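Local coordinates for protein piwi (Drosophila melanogaster, PDB 6KR6), which binds piRNAs of 24 to 30 nucleotides and, in complex with them, represses transposable elements in the germline, at residues S207-E212 with I718-R723; D443-I448 with P503-C508; S573-I578 with R646-R651. One frame throughout, in Å; residues are numbered along the deposited sequence.

Contact 1. Residues S207-E212 with I718-R723; sequences SIRQHE and ITLPER. With HG (mercury (II) ion), chain J; ZN (zinc ion), chain D.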
loop_
_atom_site.group_PDB
_atom_site.type_symbol
_atom_site.label_atom_id
_atom_site.label_comp_id
_atom_site.label_asym_id
_atom_site.label_seq_id
_atom_site.Cartn_x
_atom_site.Cartn_y
_atom_site.Cartn_z
ATOM N N SER A 207 -16.710 -0.101 -1.637
ATOM C CA SER A 207 -16.648 0.351 -0.253
ATOM C C SER A 207 -17.888 1.174 0.065
ATOM O O SER A 207 -18.569 1.679 -0.830
ATOM C CB SER A 207 -15.373 1.159 0.022
ATOM O OG SER A 207 -15.271 2.272 -0.847
ATOM N N ILE A 208 -18.176 1.304 1.359
ATOM C CA ILE A 208 -19.369 1.997 1.834
ATOM C C ILE A 208 -18.981 2.901 2.998
ATOM O O ILE A 208 -18.257 2.478 3.906
ATOM C CB ILE A 208 -20.474 1.003 2.249
ATOM C CG1 ILE A 208 -21.593 1.720 3.009
ATOM C CG2 ILE A 208 -19.894 -0.143 3.067
ATOM C CD1 ILE A 208 -22.706 0.801 3.443
ATOM N N ARG A 209 -19.463 4.143 2.971
ATOM C CA ARG A 209 -19.094 5.152 3.953
ATOM C C ARG A 209 -20.338 5.745 4.599
ATOM O O ARG A 209 -21.353 5.972 3.931
ATOM C CB ARG A 209 -18.262 6.266 3.309
ATOM C CG ARG A 209 -17.016 5.765 2.604
ATOM C CD ARG A 209 -16.088 5.049 3.569
ATOM N NE ARG A 209 -14.856 5.798 3.790
ATOM C CZ ARG A 209 -13.748 5.629 3.077
ATOM N NH1 ARG A 209 -12.669 6.352 3.342
ATOM N NH2 ARG A 209 -13.718 4.736 2.097
ATOM N N GLN A 210 -20.248 6.000 5.902
ATOM C CA GLN A 210 -21.329 6.599 6.671
ATOM C C GLN A 210 -21.000 8.053 6.966
ATOM O O GLN A 210 -19.888 8.366 7.406
ATOM C CB GLN A 210 -21.569 5.844 7.981
ATOM C CG GLN A 210 -22.805 6.318 8.731
ATOM C CD GLN A 210 -22.569 6.487 10.221
ATOM O OE1 GLN A 210 -22.541 5.512 10.973
ATOM N NE2 GLN A 210 -22.405 7.731 10.655
ATOM N N HIS A 211 -21.966 8.934 6.727
ATOM C CA HIS A 211 -21.864 10.340 7.075
ATOM C C HIS A 211 -23.135 10.746 7.806
ATOM O O HIS A 211 -24.139 10.030 7.790
ATOM C CB HIS A 211 -21.651 11.216 5.829
ATOM C CG HIS A 211 -21.173 12.604 6.132
ATOM N ND1 HIS A 211 -21.731 13.725 5.556
ATOM C CD2 HIS A 211 -20.187 13.051 6.946
ATOM C CE1 HIS A 211 -21.110 14.803 6.004
ATOM N NE2 HIS A 211 -20.170 14.421 6.849
ATOM N N GLU A 212 -23.082 11.902 8.469
ATOM C CA GLU A 212 -24.285 12.425 9.104
ATOM C C GLU A 212 -25.361 12.741 8.075
ATOM O O GLU A 212 -26.557 12.626 8.369
ATOM C CB GLU A 212 -23.948 13.670 9.925
ATOM N N ILE A 718 -15.538 12.035 3.349
ATOM C CA ILE A 718 -15.442 10.666 2.848
ATOM C C ILE A 718 -14.543 9.799 3.711
ATOM O O ILE A 718 -14.369 8.611 3.411
ATOM C CB ILE A 718 -14.913 10.606 1.400
ATOM C CG1 ILE A 718 -14.564 12.004 0.891
ATOM C CG2 ILE A 718 -15.918 9.909 0.494
ATOM C CD1 ILE A 718 -13.691 11.993 -0.344
ATOM N N THR A 719 -13.956 10.355 4.764
ATOM C CA THR A 719 -13.079 9.592 5.631
ATOM C C THR A 719 -13.897 8.687 6.548
ATOM O O THR A 719 -15.124 8.782 6.634
ATOM C CB THR A 719 -12.195 10.529 6.451
ATOM O OG1 THR A 719 -12.390 11.875 6.003
ATOM C CG2 THR A 719 -10.738 10.163 6.269
ATOM N N LEU A 720 -13.199 7.791 7.236
ATOM C CA LEU A 720 -13.871 6.892 8.159
ATOM C C LEU A 720 -14.377 7.675 9.369
ATOM O O LEU A 720 -13.704 8.598 9.841
ATOM C CB LEU A 720 -12.932 5.773 8.604
ATOM C CG LEU A 720 -12.850 4.526 7.714
ATOM C CD1 LEU A 720 -14.205 3.842 7.623
ATOM C CD2 LEU A 720 -12.322 4.853 6.323
ATOM N N PRO A 721 -15.564 7.341 9.884
ATOM C CA PRO A 721 -16.137 8.162 10.964
ATOM C C PRO A 721 -15.401 8.026 12.285
ATOM O O PRO A 721 -15.197 9.030 12.978
ATOM C CB PRO A 721 -17.584 7.650 11.062
ATOM C CG PRO A 721 -17.827 6.889 9.786
ATOM C CD PRO A 721 -16.502 6.310 9.415
ATOM N N GLU A 722 -14.997 6.810 12.657
ATOM C CA GLU A 722 -14.370 6.608 13.959
ATOM C C GLU A 722 -12.955 7.169 14.006
ATOM O O GLU A 722 -12.477 7.551 15.081
ATOM C CB GLU A 722 -14.355 5.120 14.309
ATOM C CG GLU A 722 -13.679 4.242 13.265
ATOM C CD GLU A 722 -12.591 3.365 13.856
ATOM O OE1 GLU A 722 -11.960 3.782 14.849
ATOM O OE2 GLU A 722 -12.371 2.256 13.326
ATOM N N ARG A 723 -12.273 7.230 12.867
ATOM C CA ARG A 723 -10.875 7.628 12.827
ATOM C C ARG A 723 -10.732 9.140 12.723
ATOM O O ARG A 723 -11.516 9.808 12.041
ATOM C CB ARG A 723 -10.161 6.963 11.649
ATOM C CG ARG A 723 -9.468 5.656 11.997
ATOM C CD ARG A 723 -10.183 4.450 11.407
ATOM N NE ARG A 723 -10.288 4.510 9.951
ATOM C CZ ARG A 723 -9.289 4.255 9.109
ATOM N NH1 ARG A 723 -9.490 4.332 7.803
ATOM N NH2 ARG A 723 -8.090 3.935 9.566
HETATM HG HG HG J . -24.440 6.992 12.315
HETATM ZN ZN ZN D . -19.171 15.785 7.981
#

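Contact 2. Residues D443-I448 with P503-C508; sequences DRWAVI and PKLILC. With ZN (zinc ion), chain O.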
loop_
_atom_site.group_PDB
_atom_site.type_symbol
_atom_site.label_atom_id
_atom_site.label_comp_id
_atom_site.label_asym_id
_atom_site.label_seq_id
_atom_site.Cartn_x
_atom_site.Cartn_y
_atom_site.Cartn_z
ATOM N N ASP A 443 37.008 16.801 -0.713
ATOM C CA ASP A 443 38.449 16.917 -0.505
ATOM C C ASP A 443 39.178 15.615 -0.823
ATOM O O ASP A 443 40.338 15.648 -1.250
ATOM C CB ASP A 443 38.724 17.388 0.929
ATOM C CG ASP A 443 39.865 16.647 1.601
ATOM O OD1 ASP A 443 39.594 15.906 2.570
ATOM O OD2 ASP A 443 41.028 16.815 1.173
ATOM N N ARG A 444 38.520 14.469 -0.658
ATOM C CA ARG A 444 39.168 13.190 -0.931
ATOM C C ARG A 444 38.106 12.182 -1.346
ATOM O O ARG A 444 37.245 11.823 -0.537
ATOM C CB ARG A 444 39.942 12.695 0.289
ATOM C CG ARG A 444 41.415 12.423 0.027
ATOM C CD ARG A 444 41.969 11.409 1.016
ATOM N NE ARG A 444 42.606 12.031 2.173
ATOM C CZ ARG A 444 43.920 12.065 2.370
ATOM N NH1 ARG A 444 44.736 11.509 1.486
ATOM N NH2 ARG A 444 44.418 12.647 3.452
ATOM N N TRP A 445 38.171 11.721 -2.595
ATOM C CA TRP A 445 37.300 10.653 -3.071
ATOM C C TRP A 445 38.013 9.921 -4.202
ATOM O O TRP A 445 39.105 10.307 -4.630
ATOM C CB TRP A 445 35.926 11.191 -3.499
ATOM C CG TRP A 445 35.940 12.227 -4.589
ATOM C CD1 TRP A 445 36.604 13.417 -4.580
ATOM C CD2 TRP A 445 35.219 12.181 -5.830
ATOM N NE1 TRP A 445 36.361 14.106 -5.743
ATOM C CE2 TRP A 445 35.513 13.370 -6.527
ATOM C CE3 TRP A 445 34.364 11.246 -6.422
ATOM C CZ2 TRP A 445 34.984 13.649 -7.785
ATOM C CZ3 TRP A 445 33.837 11.527 -7.672
ATOM C CH2 TRP A 445 34.150 12.717 -8.339
ATOM N N ALA A 446 37.393 8.843 -4.674
ATOM C CA ALA A 446 37.985 8.003 -5.704
ATOM C C ALA A 446 36.940 7.678 -6.761
ATOM O O ALA A 446 35.734 7.740 -6.513
ATOM C CB ALA A 446 38.557 6.707 -5.114
ATOM N N VAL A 447 37.422 7.330 -7.953
ATOM C CA VAL A 447 36.569 6.922 -9.060
ATOM C C VAL A 447 37.152 5.652 -9.660
ATOM O O VAL A 447 38.299 5.653 -10.127
ATOM C CB VAL A 447 36.440 8.015 -10.132
ATOM C CG1 VAL A 447 35.812 7.440 -11.380
ATOM C CG2 VAL A 447 35.607 9.171 -9.609
ATOM N N ILE A 448 36.361 4.580 -9.652
ATOM C CA ILE A 448 36.755 3.276 -10.171
ATOM C C ILE A 448 36.011 3.038 -11.477
ATOM O O ILE A 448 34.780 3.146 -11.528
ATOM C CB ILE A 448 36.459 2.157 -9.158
ATOM C CG1 ILE A 448 37.138 2.458 -7.821
ATOM C CG2 ILE A 448 36.908 0.809 -9.699
ATOM C CD1 ILE A 448 36.865 1.429 -6.750
ATOM N N PRO A 503 38.715 7.373 1.748
ATOM C CA PRO A 503 38.008 8.353 0.922
ATOM C C PRO A 503 36.639 8.706 1.481
ATOM O O PRO A 503 35.951 7.889 2.098
ATOM C CB PRO A 503 37.875 7.621 -0.421
ATOM C CG PRO A 503 37.718 6.187 -0.020
ATOM C CD PRO A 503 38.531 5.999 1.247
ATOM N N LYS A 504 36.246 9.961 1.250
ATOM C CA LYS A 504 34.922 10.402 1.671
ATOM C C LYS A 504 33.825 9.749 0.841
ATOM O O LYS A 504 32.688 9.625 1.308
ATOM C CB LYS A 504 34.804 11.925 1.579
ATOM C CG LYS A 504 35.730 12.710 2.489
ATOM C CD LYS A 504 35.211 14.133 2.659
ATOM C CE LYS A 504 36.289 15.177 2.402
ATOM N NZ LYS A 504 37.325 15.189 3.468
ATOM N N LEU A 505 34.143 9.331 -0.382
ATOM C CA LEU A 505 33.138 8.807 -1.295
ATOM C C LEU A 505 33.839 8.024 -2.394
ATOM O O LEU A 505 35.026 8.223 -2.662
ATOM C CB LEU A 505 32.285 9.938 -1.880
ATOM C CG LEU A 505 31.033 9.573 -2.677
ATOM C CD1 LEU A 505 29.889 10.490 -2.291
ATOM C CD2 LEU A 505 31.312 9.657 -4.168
ATOM N N ILE A 506 33.089 7.117 -3.022
ATOM C CA ILE A 506 33.598 6.286 -4.108
ATOM C C ILE A 506 32.535 6.216 -5.195
ATOM O O ILE A 506 31.445 5.681 -4.967
ATOM C CB ILE A 506 33.972 4.871 -3.633
ATOM C CG1 ILE A 506 35.178 4.923 -2.692
ATOM C CG2 ILE A 506 34.258 3.969 -4.818
ATOM C CD1 ILE A 506 35.581 3.573 -2.143
ATOM N N LEU A 507 32.844 6.753 -6.371
ATOM C CA LEU A 507 31.957 6.678 -7.523
ATOM C C LEU A 507 32.437 5.567 -8.447
ATOM O O LEU A 507 33.629 5.487 -8.760
ATOM C CB LEU A 507 31.908 8.014 -8.267
ATOM C CG LEU A 507 30.739 8.245 -9.229
ATOM C CD1 LEU A 507 30.457 9.732 -9.346
ATOM C CD2 LEU A 507 31.013 7.652 -10.604
ATOM N N CYS A 508 31.510 4.718 -8.882
ATOM C CA CYS A 508 31.826 3.563 -9.715
ATOM C C CYS A 508 31.023 3.636 -11.006
ATOM O O CYS A 508 29.788 3.629 -10.973
ATOM C CB CYS A 508 31.536 2.256 -8.976
ATOM S SG CYS A 508 32.624 1.942 -7.570
HETATM ZN ZN ZN O . 38.997 17.526 3.638
#

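Contact 3. Residues S573-I578 with R646-R651; sequences SGLMTI and RIVFYR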
loop_
_atom_site.group_PDB
_atom_site.type_symbol
_atom_site.label_atom_id
_atom_site.label_comp_id
_atom_site.label_asym_id
_atom_site.label_seq_id
_atom_site.Cartn_x
_atom_site.Cartn_y
_atom_site.Cartn_z
ATOM N N SER A 573 9.666 24.096 17.519
ATOM C CA SER A 573 10.916 23.973 18.257
ATOM C C SER A 573 11.003 22.599 18.906
ATOM O O SER A 573 10.023 22.120 19.489
ATOM C CB SER A 573 11.030 25.066 19.325
ATOM O OG SER A 573 10.903 26.359 18.760
ATOM N N GLY A 574 12.174 21.978 18.812
ATOM C CA GLY A 574 12.392 20.677 19.422
ATOM C C GLY A 574 11.528 19.562 18.873
ATOM O O GLY A 574 11.047 18.721 19.642
ATOM N N LEU A 575 11.324 19.530 17.560
ATOM C CA LEU A 575 10.506 18.510 16.918
ATOM C C LEU A 575 11.399 17.478 16.247
ATOM O O LEU A 575 12.313 17.832 15.493
ATOM C CB LEU A 575 9.560 19.136 15.892
ATOM C CG LEU A 575 8.995 18.217 14.805
ATOM C CD1 LEU A 575 8.160 17.087 15.394
ATOM C CD2 LEU A 575 8.178 19.015 13.801
ATOM N N MET A 576 11.132 16.208 16.525
ATOM C CA MET A 576 11.789 15.091 15.867
ATOM C C MET A 576 10.748 14.332 15.060
ATOM O O MET A 576 9.767 13.831 15.622
ATOM C CB MET A 576 12.467 14.178 16.887
ATOM C CG MET A 576 12.747 12.767 16.398
ATOM S SD MET A 576 14.014 11.996 17.424
ATOM C CE MET A 576 13.719 10.261 17.105
ATOM N N THR A 577 10.951 14.263 13.750
ATOM C CA THR A 577 10.054 13.544 12.857
ATOM C C THR A 577 10.644 12.174 12.566
ATOM O O THR A 577 11.800 12.070 12.143
ATOM C CB THR A 577 9.841 14.310 11.551
ATOM O OG1 THR A 577 9.611 15.694 11.840
ATOM C CG2 THR A 577 8.643 13.753 10.802
ATOM N N ILE A 578 9.858 11.127 12.800
ATOM C CA ILE A 578 10.300 9.755 12.596
ATOM C C ILE A 578 9.496 9.135 11.464
ATOM O O ILE A 578 8.271 9.287 11.397
ATOM C CB ILE A 578 10.164 8.904 13.872
ATOM C CG1 ILE A 578 10.779 9.612 15.075
ATOM C CG2 ILE A 578 10.834 7.556 13.676
ATOM C CD1 ILE A 578 10.609 8.835 16.365
ATOM N N ARG A 646 8.720 17.512 20.995
ATOM C CA ARG A 646 7.616 16.959 20.223
ATOM C C ARG A 646 8.149 15.889 19.279
ATOM O O ARG A 646 9.285 15.972 18.803
ATOM C CB ARG A 646 6.892 18.048 19.414
ATOM C CG ARG A 646 6.835 19.408 20.095
ATOM C CD ARG A 646 6.346 20.483 19.136
ATOM N NE ARG A 646 6.698 21.827 19.585
ATOM C CZ ARG A 646 5.886 22.630 20.265
ATOM N NH1 ARG A 646 4.662 22.228 20.575
ATOM N NH2 ARG A 646 6.298 23.836 20.630
ATOM N N ILE A 647 7.321 14.880 19.013
ATOM C CA ILE A 647 7.674 13.783 18.120
ATOM C C ILE A 647 6.489 13.496 17.211
ATOM O O ILE A 647 5.369 13.286 17.693
ATOM C CB ILE A 647 8.075 12.511 18.895
ATOM C CG1 ILE A 647 9.319 12.763 19.749
ATOM C CG2 ILE A 647 8.334 11.360 17.936
ATOM C CD1 ILE A 647 9.888 11.507 20.380
ATOM N N VAL A 648 6.734 13.480 15.902
ATOM C CA VAL A 648 5.737 13.109 14.904
ATOM C C VAL A 648 6.218 11.827 14.239
ATOM O O VAL A 648 7.221 11.827 13.512
ATOM C CB VAL A 648 5.511 14.223 13.873
ATOM C CG1 VAL A 648 4.520 13.768 12.814
ATOM C CG2 VAL A 648 5.012 15.484 14.559
ATOM N N PHE A 649 5.505 10.733 14.489
ATOM C CA PHE A 649 5.869 9.407 14.008
ATOM C C PHE A 649 4.989 9.062 12.814
ATOM O O PHE A 649 3.762 9.018 12.940
ATOM C CB PHE A 649 5.692 8.379 15.126
ATOM C CG PHE A 649 6.306 7.036 14.839
ATOM C CD1 PHE A 649 5.688 6.140 13.986
ATOM C CD2 PHE A 649 7.486 6.655 15.454
ATOM C CE1 PHE A 649 6.246 4.901 13.732
ATOM C CE2 PHE A 649 8.047 5.414 15.206
ATOM C CZ PHE A 649 7.426 4.538 14.344
ATOM N N TYR A 650 5.613 8.817 11.662
ATOM C CA TYR A 650 4.905 8.421 10.448
ATOM C C TYR A 650 5.127 6.933 10.210
ATOM O O TYR A 650 6.273 6.481 10.100
ATOM C CB TYR A 650 5.367 9.242 9.244
ATOM C CG TYR A 650 4.888 10.675 9.269
ATOM C CD1 TYR A 650 3.534 10.974 9.211
ATOM C CD2 TYR A 650 5.789 11.727 9.342
ATOM C CE1 TYR A 650 3.090 12.284 9.232
ATOM C CE2 TYR A 650 5.356 13.039 9.363
ATOM C CZ TYR A 650 4.005 13.312 9.308
ATOM O OH TYR A 650 3.572 14.618 9.329
ATOM N N ARG A 651 4.031 6.181 10.130
ATOM C CA ARG A 651 4.063 4.726 10.054
ATOM C C ARG A 651 3.524 4.265 8.706
ATOM O O ARG A 651 2.440 4.689 8.289
ATOM C CB ARG A 651 3.245 4.116 11.197
ATOM C CG ARG A 651 3.329 2.605 11.313
ATOM C CD ARG A 651 4.762 2.131 11.476
ATOM N NE ARG A 651 4.827 0.808 12.091
ATOM C CZ ARG A 651 4.610 -0.332 11.444
ATOM N NH1 ARG A 651 4.694 -1.488 12.088
ATOM N NH2 ARG A 651 4.305 -0.318 10.154
#

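Contact 1. Residues S207-E212 with I718-R723
Where the end of strand 198-210 meets the loop joining strands 712-714 and 725-729 of the Piwi domain, Arg-209 reaches into the loop and is enclosed by Ile-718, Thr-719 and Leu-720. The guanidinium lies between two layers. Over one face sits the carbonyl oxygen of Ile-718, 2.9 Å from Arg-209 NE, and over the opposite face comes CD2 of Leu-720, 3.4 Å from Arg-209 NH1. CA of Thr-719 stands at the edge, close to the plane of the group. The side chains of Arg-209 and Leu-720 cross at about a right angle. Bends at chi2 and chi3 turn CD and NE of the arginine in between carbonyl and methyl. A weak hydrogen bond joins its NH1 to the hydroxyl of Tyr-727. Next to Leu-720, the Pro-721 ring abuts the strand, its CG 3.5 Å from Gln-210 O. Metals sit at and just beyond the strand end: Gln-210 shares a mercury ion with Cys-155, and His-211 NE2 binds zinc at 2.0 Å. Phe-70 of strand 70-74 packs on both Arg-209 and Ile-718, Thr-719 leans on strand 725-729, Ile-208 rests on helix 158-172, and backbone hydrogen bonds tie Arg-209 to Leu-216 of strand 215-227.

Contact 2. Residues D443-I448 with P503-C508
The indole of Trp-445 has CB of Leu-507 at its edge, 4.1 Å from CZ3 and near the ring plane, while Leu-505 CD2 comes obliquely to within 4.1 Å of CE3. Both leucines lie side by side with the tryptophan and point the same way. The indole NE1 bonds to Arg-476 O. The second flat group, the carboxylate of Asp-443, uses OD1 twice: this oxygen binds zinc at 2.0 Å and takes a salt-bridge hydrogen bond from Lys-504 NZ, whose fine geometry is doubtful at this resolution. Asp-440 also binds the zinc, and Lys-504 lies at the site. Between the backbones, Leu-507 N bonds to Ala-446 O at 3.1 Å and Ile-448 N to Leu-507 O at 3.0 Å, a parallel ladder extended backward by Ala-446 N to Leu-505 O and Lys-504 N to Arg-444 O. Leu-507 CB also touches Val-447 CG2, on the side of helix 454-471. On the other side Ile-448 CD1 meets Ile-506 CG2 at 4.1 Å, with helix 488-499 beyond. Strands 446-450 and 506-510 are the central pair of a four-stranded parallel sheet with helices on both faces, the Rossmann-like MID domain of Argonaute proteins.

Contact 3. Residues S573-I578 with R646-R651
Ile-578 is the chief bump, wedged into the notch between Ile-647 and Phe-649 on the neighbouring strand. Its CG1 stands anti to the carbonyl carbon (chi1 -49°), and CD1 beyond it lies 3.7 Å from Ile-647 CG2 and 3.9 Å from Phe-649 CD2. The other branch, CG2, meets the phenylalanine ring obliquely, 3.8 Å from CE2. On the same face Met-576 runs extended toward Ala-632 and Leu-633 of helix 625-640, which also packs on Phe-649. These are adjacent parallel strands of the Piwi domain's RNase H fold. They are zipped by backbone hydrogen bonds such as Met-576 N to Arg-646 O and Ile-578 N to Val-648 O, and Asp-581 and Asp-652, catalytic by similarity, follow farther along them. On the face of Leu-575 and Thr-577, Leu-575 CD1 presses against Val-648 CG2 at 3.6 Å, and both side chains meet Leu-760 of helix 754-764. Thr-577 CG2 butts against the rim of Tyr-650, 3.7 Å from CE2 and near the ring plane, while the phenol oxygen bonds to Thr-761. At the strand starts Arg-646 stretches out from CG to NE, which makes a weak hydrogen bond of 3.3 Å to Ser-573 O at the guanidinium edge, near its plane.

Overall arrangement
None of the three contacts touches another. Contact 1 joins segments 506 residues apart, and along the chain it encloses both others, which follow in series. Contacts 1 and 3 are the nearest pair, about 11 Å between nearest atoms; contacts 1 and 2 lie on opposite sides of the chain's centre, with centres 54 Å apart. Contact 3 lies beside the catalytic site assigned by similarity: the side chains of Tyr-650 and Asp-652 are about 7 Å apart. Contact 2 approaches the bound nucleic acid most closely, nearest atom about 7 Å (contact 1, nearest atom about 22 Å), and Leu-505 lies about 8 Å, side chain to side chain, from Gln-556, a zinc ligand here.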